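Local coordinates for 5'-AMP-activated protein kinase subunit beta (Schizosaccharomyces pombe, PDB 2QRD) that probably serves as the scaffold and regulator of the AMP-activated protein kinase heterotrimer, joining its subunits and steering the kinase's location and substrate choice, at residues P33-C38 / H58-H63; N62-A67 / L74-T79. All blocks are in the same frame, centred on the assembly; numbering follows the deposited sequence.

Contact 1 (P33-C38 / H58-H63); sequences PHLEKC and HVLLNH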
loop_
_atom_site.group_PDB
_atom_site.type_symbol
_atom_site.label_atom_id
_atom_site.label_comp_id
_atom_site.label_asym_id
_atom_site.label_seq_id
_atom_site.Cartn_x
_atom_site.Cartn_y
_atom_site.Cartn_z
ATOM N N PRO B 33 -14.835 26.705 -3.378
ATOM C CA PRO B 33 -14.785 25.844 -4.568
ATOM C C PRO B 33 -13.676 24.803 -4.544
ATOM O O PRO B 33 -13.850 23.728 -5.127
ATOM C CB PRO B 33 -14.531 26.828 -5.701
ATOM C CG PRO B 33 -15.097 28.083 -5.229
ATOM C CD PRO B 33 -14.850 28.129 -3.755
ATOM N N HIS B 34 -12.560 25.116 -3.879
ATOM C CA HIS B 34 -11.392 24.244 -3.875
ATOM C C HIS B 34 -11.505 22.973 -3.009
ATOM O O HIS B 34 -10.749 22.024 -3.229
ATOM C CB HIS B 34 -10.091 25.036 -3.633
ATOM C CG HIS B 34 -9.923 25.545 -2.231
ATOM N ND1 HIS B 34 -10.586 26.658 -1.751
ATOM C CD2 HIS B 34 -9.136 25.115 -1.217
ATOM C CE1 HIS B 34 -10.232 26.873 -0.495
ATOM N NE2 HIS B 34 -9.357 25.949 -0.144
ATOM N N LEU B 35 -12.475 22.930 -2.085
ATOM C CA LEU B 35 -12.753 21.719 -1.272
ATOM C C LEU B 35 -13.840 20.809 -1.849
ATOM O O LEU B 35 -14.374 19.924 -1.165
ATOM C CB LEU B 35 -13.123 22.097 0.173
ATOM C CG LEU B 35 -12.011 22.584 1.113
ATOM C CD1 LEU B 35 -12.600 23.440 2.229
ATOM C CD2 LEU B 35 -11.187 21.425 1.672
ATOM N N GLU B 36 -14.173 21.042 -3.104
ATOM C CA GLU B 36 -15.195 20.276 -3.798
ATOM C C GLU B 36 -14.627 19.087 -4.555
ATOM O O GLU B 36 -15.332 18.110 -4.788
ATOM C CB GLU B 36 -16.010 21.182 -4.736
ATOM C CG GLU B 36 -17.123 21.965 -4.002
ATOM C CD GLU B 36 -17.737 23.089 -4.828
ATOM O OE1 GLU B 36 -17.737 23.000 -6.085
ATOM O OE2 GLU B 36 -18.225 24.073 -4.211
ATOM N N LYS B 37 -13.366 19.156 -4.954
ATOM C CA LYS B 37 -12.799 18.047 -5.705
ATOM C C LYS B 37 -11.614 17.433 -4.974
ATOM O O LYS B 37 -10.680 18.125 -4.595
ATOM C CB LYS B 37 -12.432 18.456 -7.152
ATOM C CG LYS B 37 -11.313 19.514 -7.244
ATOM C CD LYS B 37 -11.088 19.998 -8.680
ATOM C CE LYS B 37 -10.360 21.347 -8.702
ATOM N NZ LYS B 37 -10.272 21.904 -10.093
ATOM N N CYS B 38 -11.674 16.123 -4.800
ATOM C CA CYS B 38 -10.604 15.360 -4.176
ATOM C C CYS B 38 -9.811 14.601 -5.251
ATOM O O CYS B 38 -10.413 13.978 -6.125
ATOM C CB CYS B 38 -11.193 14.441 -3.096
ATOM S SG CYS B 38 -10.044 13.230 -2.486
ATOM N N HIS B 58 -1.626 22.739 -3.354
ATOM C CA HIS B 58 -0.794 22.962 -2.182
ATOM C C HIS B 58 -1.585 23.463 -0.974
ATOM O O HIS B 58 -1.185 23.205 0.166
ATOM C CB HIS B 58 0.367 23.913 -2.494
ATOM C CG HIS B 58 1.125 23.563 -3.747
ATOM N ND1 HIS B 58 1.472 22.264 -4.081
ATOM C CD2 HIS B 58 1.606 24.348 -4.746
ATOM C CE1 HIS B 58 2.120 22.265 -5.233
ATOM N NE2 HIS B 58 2.216 23.515 -5.656
ATOM N N VAL B 59 -2.712 24.144 -1.192
ATOM C CA VAL B 59 -3.537 24.536 -0.043
ATOM C C VAL B 59 -4.320 23.371 0.598
ATOM O O VAL B 59 -4.832 23.537 1.699
ATOM C CB VAL B 59 -4.472 25.781 -0.297
ATOM C CG1 VAL B 59 -3.670 27.028 -0.716
ATOM C CG2 VAL B 59 -5.580 25.453 -1.290
ATOM N N LEU B 60 -4.413 22.217 -0.071
ATOM C CA LEU B 60 -5.197 21.087 0.444
ATOM C C LEU B 60 -4.336 19.963 1.023
ATOM O O LEU B 60 -4.809 18.836 1.253
ATOM C CB LEU B 60 -6.130 20.531 -0.634
ATOM C CG LEU B 60 -7.112 21.493 -1.321
ATOM C CD1 LEU B 60 -7.790 20.825 -2.526
ATOM C CD2 LEU B 60 -8.129 22.038 -0.320
ATOM N N LEU B 61 -3.070 20.277 1.246
ATOM C CA LEU B 61 -2.153 19.424 1.975
ATOM C C LEU B 61 -2.596 19.174 3.438
ATOM O O LEU B 61 -2.977 20.097 4.166
ATOM C CB LEU B 61 -0.742 20.024 1.909
ATOM C CG LEU B 61 0.221 19.476 0.837
ATOM C CD1 LEU B 61 -0.474 18.896 -0.383
ATOM C CD2 LEU B 61 1.218 20.535 0.423
ATOM N N ASN B 62 -2.548 17.908 3.837
ATOM C CA ASN B 62 -2.975 17.444 5.157
ATOM C C ASN B 62 -4.345 17.936 5.631
ATOM O O ASN B 62 -4.557 18.219 6.796
ATOM C CB ASN B 62 -1.845 17.568 6.199
ATOM C CG ASN B 62 -0.655 16.593 5.914
ATOM O OD1 ASN B 62 0.502 17.014 5.883
ATOM N ND2 ASN B 62 -0.954 15.311 5.674
ATOM N N HIS B 63 -5.273 18.021 4.682
ATOM C CA HIS B 63 -6.702 18.053 4.953
ATOM C C HIS B 63 -7.231 16.633 4.880
ATOM O O HIS B 63 -6.940 15.886 3.948
ATOM C CB HIS B 63 -7.435 18.922 3.918
ATOM C CG HIS B 63 -7.240 20.391 4.118
ATOM N ND1 HIS B 63 -8.195 21.194 4.701
ATOM C CD2 HIS B 63 -6.195 21.198 3.839
ATOM C CE1 HIS B 63 -7.749 22.435 4.774
ATOM N NE2 HIS B 63 -6.533 22.462 4.264
#
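L60 reaches across to H34 with both of its methyl branches, and these two residues have the largest buried areas in the meeting of 33-38 with 58-63. One branch goes to the backbone: CD1 of L60 stops 3.3 Å from the carbonyl O of H34, a close approach of a methyl to a polar atom. The other goes to the imidazole, where CD2 of L60 lies 3.4 Å from CD2 of H34, at the ring edge and near the ring plane. The first torsion of H34 (chi1 72°) sets its CG between the backbone N and the carbonyl carbon, on the side of the other segment. The same ring carbon has a second neighbour in V59, whose CG2 is 3.6 Å from CD2 of H34; the two side chains cross at about a right angle. The CD2–NE2 side of the imidazole thus faces the aliphatic branches of L60 and V59.

L35 adds the buried portion. Its backbone does not aim its side chain straight at the other segment, but the tip swings in, and CD2 of L35 touches CD2 of L60 at 3.7 Å. This methyl of L60 is therefore shared between an aromatic edge and an aliphatic branch. Beyond it, CD2 of L35 also approaches ND1 of H63 at 4.3 Å, a looser contact; the polar partner of that nitrogen is D93 of the SNF1-like kinase ssp2 chain.

The kinase subunit also packs on the two leucines, with its Y83 on L35 and its F15 on L60. Within the beta subunit the contact draws together two loops of the interaction domain, one preceding helix 46-49 and the other following it and leading into strand 65-67.

Contact 2 (N62-A67 / L74-T79); sequences NHLAAA and LALSAT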
loop_
_atom_site.group_PDB
_atom_site.type_symbol
_atom_site.label_atom_id
_atom_site.label_comp_id
_atom_site.label_asym_id
_atom_site.label_seq_id
_atom_site.Cartn_x
_atom_site.Cartn_y
_atom_site.Cartn_z
ATOM N N ASN B 62 -2.548 17.908 3.837
ATOM C CA ASN B 62 -2.975 17.444 5.157
ATOM C C ASN B 62 -4.345 17.936 5.631
ATOM O O ASN B 62 -4.557 18.219 6.796
ATOM C CB ASN B 62 -1.845 17.568 6.199
ATOM C CG ASN B 62 -0.655 16.593 5.914
ATOM O OD1 ASN B 62 0.502 17.014 5.883
ATOM N ND2 ASN B 62 -0.954 15.311 5.674
ATOM N N HIS B 63 -5.273 18.021 4.682
ATOM C CA HIS B 63 -6.702 18.053 4.953
ATOM C C HIS B 63 -7.231 16.633 4.880
ATOM O O HIS B 63 -6.940 15.886 3.948
ATOM C CB HIS B 63 -7.435 18.922 3.918
ATOM C CG HIS B 63 -7.240 20.391 4.118
ATOM N ND1 HIS B 63 -8.195 21.194 4.701
ATOM C CD2 HIS B 63 -6.195 21.198 3.839
ATOM C CE1 HIS B 63 -7.749 22.435 4.774
ATOM N NE2 HIS B 63 -6.533 22.462 4.264
ATOM N N LEU B 64 -8.018 16.254 5.878
ATOM C CA LEU B 64 -8.622 14.950 5.893
ATOM C C LEU B 64 -9.641 14.779 4.731
ATOM O O LEU B 64 -10.527 15.629 4.547
ATOM C CB LEU B 64 -9.297 14.707 7.258
ATOM C CG LEU B 64 -10.323 13.558 7.328
ATOM C CD1 LEU B 64 -9.618 12.204 7.210
ATOM C CD2 LEU B 64 -11.158 13.620 8.585
ATOM N N ALA B 65 -9.514 13.690 3.970
ATOM C CA ALA B 65 -10.596 13.234 3.098
ATOM C C ALA B 65 -11.180 11.870 3.585
ATOM O O ALA B 65 -10.573 11.184 4.398
ATOM C CB ALA B 65 -10.143 13.179 1.618
ATOM N N ALA B 66 -12.363 11.506 3.118
ATOM C CA ALA B 66 -13.104 10.369 3.685
ATOM C C ALA B 66 -13.891 9.767 2.539
ATOM O O ALA B 66 -14.243 10.498 1.599
ATOM C CB ALA B 66 -14.084 10.829 4.855
ATOM N N ALA B 67 -14.169 8.458 2.612
ATOM C CA ALA B 67 -15.014 7.747 1.621
ATOM C C ALA B 67 -15.920 6.762 2.356
ATOM O O ALA B 67 -15.508 6.211 3.408
ATOM C CB ALA B 67 -14.148 6.999 0.616
ATOM N N LEU B 74 -13.463 2.218 8.097
ATOM C CA LEU B 74 -13.186 3.621 7.794
ATOM C C LEU B 74 -12.145 3.724 6.698
ATOM O O LEU B 74 -11.117 3.023 6.738
ATOM C CB LEU B 74 -12.623 4.350 9.040
ATOM C CG LEU B 74 -13.555 4.683 10.221
ATOM C CD1 LEU B 74 -12.741 5.081 11.434
ATOM C CD2 LEU B 74 -14.565 5.808 9.854
ATOM N N ALA B 75 -12.409 4.613 5.748
ATOM C CA ALA B 75 -11.453 4.997 4.751
ATOM C C ALA B 75 -11.130 6.489 4.921
ATOM O O ALA B 75 -12.024 7.333 4.830
ATOM C CB ALA B 75 -12.012 4.690 3.342
ATOM N N LEU B 76 -9.855 6.786 5.188
ATOM C CA LEU B 76 -9.368 8.120 5.522
ATOM C C LEU B 76 -8.105 8.395 4.717
ATOM O O LEU B 76 -7.328 7.472 4.472
ATOM C CB LEU B 76 -9.083 8.240 7.042
ATOM C CG LEU B 76 -10.237 7.852 7.993
ATOM C CD1 LEU B 76 -9.816 7.985 9.395
ATOM C CD2 LEU B 76 -11.546 8.673 7.770
ATOM N N SER B 77 -7.918 9.639 4.265
ATOM C CA SER B 77 -6.711 9.990 3.526
ATOM C C SER B 77 -6.252 11.403 3.766
ATOM O O SER B 77 -7.024 12.261 4.173
ATOM C CB SER B 77 -6.862 9.766 2.021
ATOM O OG SER B 77 -7.993 10.430 1.473
ATOM N N ALA B 78 -4.972 11.634 3.522
ATOM C CA ALA B 78 -4.465 12.989 3.479
ATOM C C ALA B 78 -3.269 13.017 2.529
ATOM O O ALA B 78 -2.663 11.988 2.288
ATOM C CB ALA B 78 -4.119 13.499 4.884
ATOM N N THR B 79 -2.991 14.183 1.953
ATOM C CA THR B 79 -1.890 14.355 1.006
ATOM C C THR B 79 -0.829 15.127 1.700
ATOM O O THR B 79 -1.109 16.091 2.381
ATOM C CB THR B 79 -2.327 15.093 -0.293
ATOM O OG1 THR B 79 -3.254 14.271 -1.007
ATOM C CG2 THR B 79 -1.134 15.352 -1.227
HETATM O O HOH W 1 -4.975 16.325 2.200
#
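N62 meets T79 and A78 through both its backbone and its side chain, at the N-terminal end of 62-67. Its backbone N donates to O of T79 at 2.7 Å. From there the side chain can be followed outward: CB lies 4.2 Å from that same carbonyl O of T79, and CG closes to 3.6 Å from it. At the tip the amide divides. ND2 of N62 comes within 3.4 Å of O of T79, at an angle too poor for a hydrogen bond. It also rests 3.7 Å from the methyl CB of A78 and has a weak hydrogen bond to S120 of the SNF1-like kinase ssp2 chain, while OD1 of N62 accepts a hydrogen bond from OG1 of T80. An alanine here would probably leave T80, and S120 of the kinase chain, without this amide partner and open a gap beside the A78 methyl.

Next to N62 a water bridges the two segments, donating to O of H63 and accepting from N of T79. Regular antiparallel pairing follows. A65 and S77 form a hydrogen-bonded pair: N of A65 gives a 2.9 Å bond to O of S77, almost straight at 176°, and N of S77 returns one to O of A65. On their face, OG of S77 lies 3.5 Å from CB of A65. A66 and L76 are the non-hydrogen-bonded pair on the other face, where CD1 of L64 packs on CB of L76 at 4.0 Å.

These strands form a beta hairpin. Strand 74-82 is flanked on its other side by strand 85-93, while A65 and A66 pair antiparallel with a kinase-subunit strand, carrying the sheet across the interface.

In the fold
Contacts 1 and 2 lie 11 Å apart, centre to centre, within the interaction domain of the beta subunit. Along the chain, 33-38 comes first, helix 46-49 follows, and 58-63 then runs into 62-67, so N62 and H63 belong to both contacts; 74-79 comes last. Contact 1 joins two loops, whereas contact 2 pairs two strands of the sheet. They also touch directly, through L61 on T79 and C38 on A65. The kinase subunit packs against both regions and extends the sheet beyond strand 65-67. This continuous arrangement is consistent with the subunit's role in heterotrimer formation, while both contacts remain away from the ADP-binding residues D49, Q50 and S51.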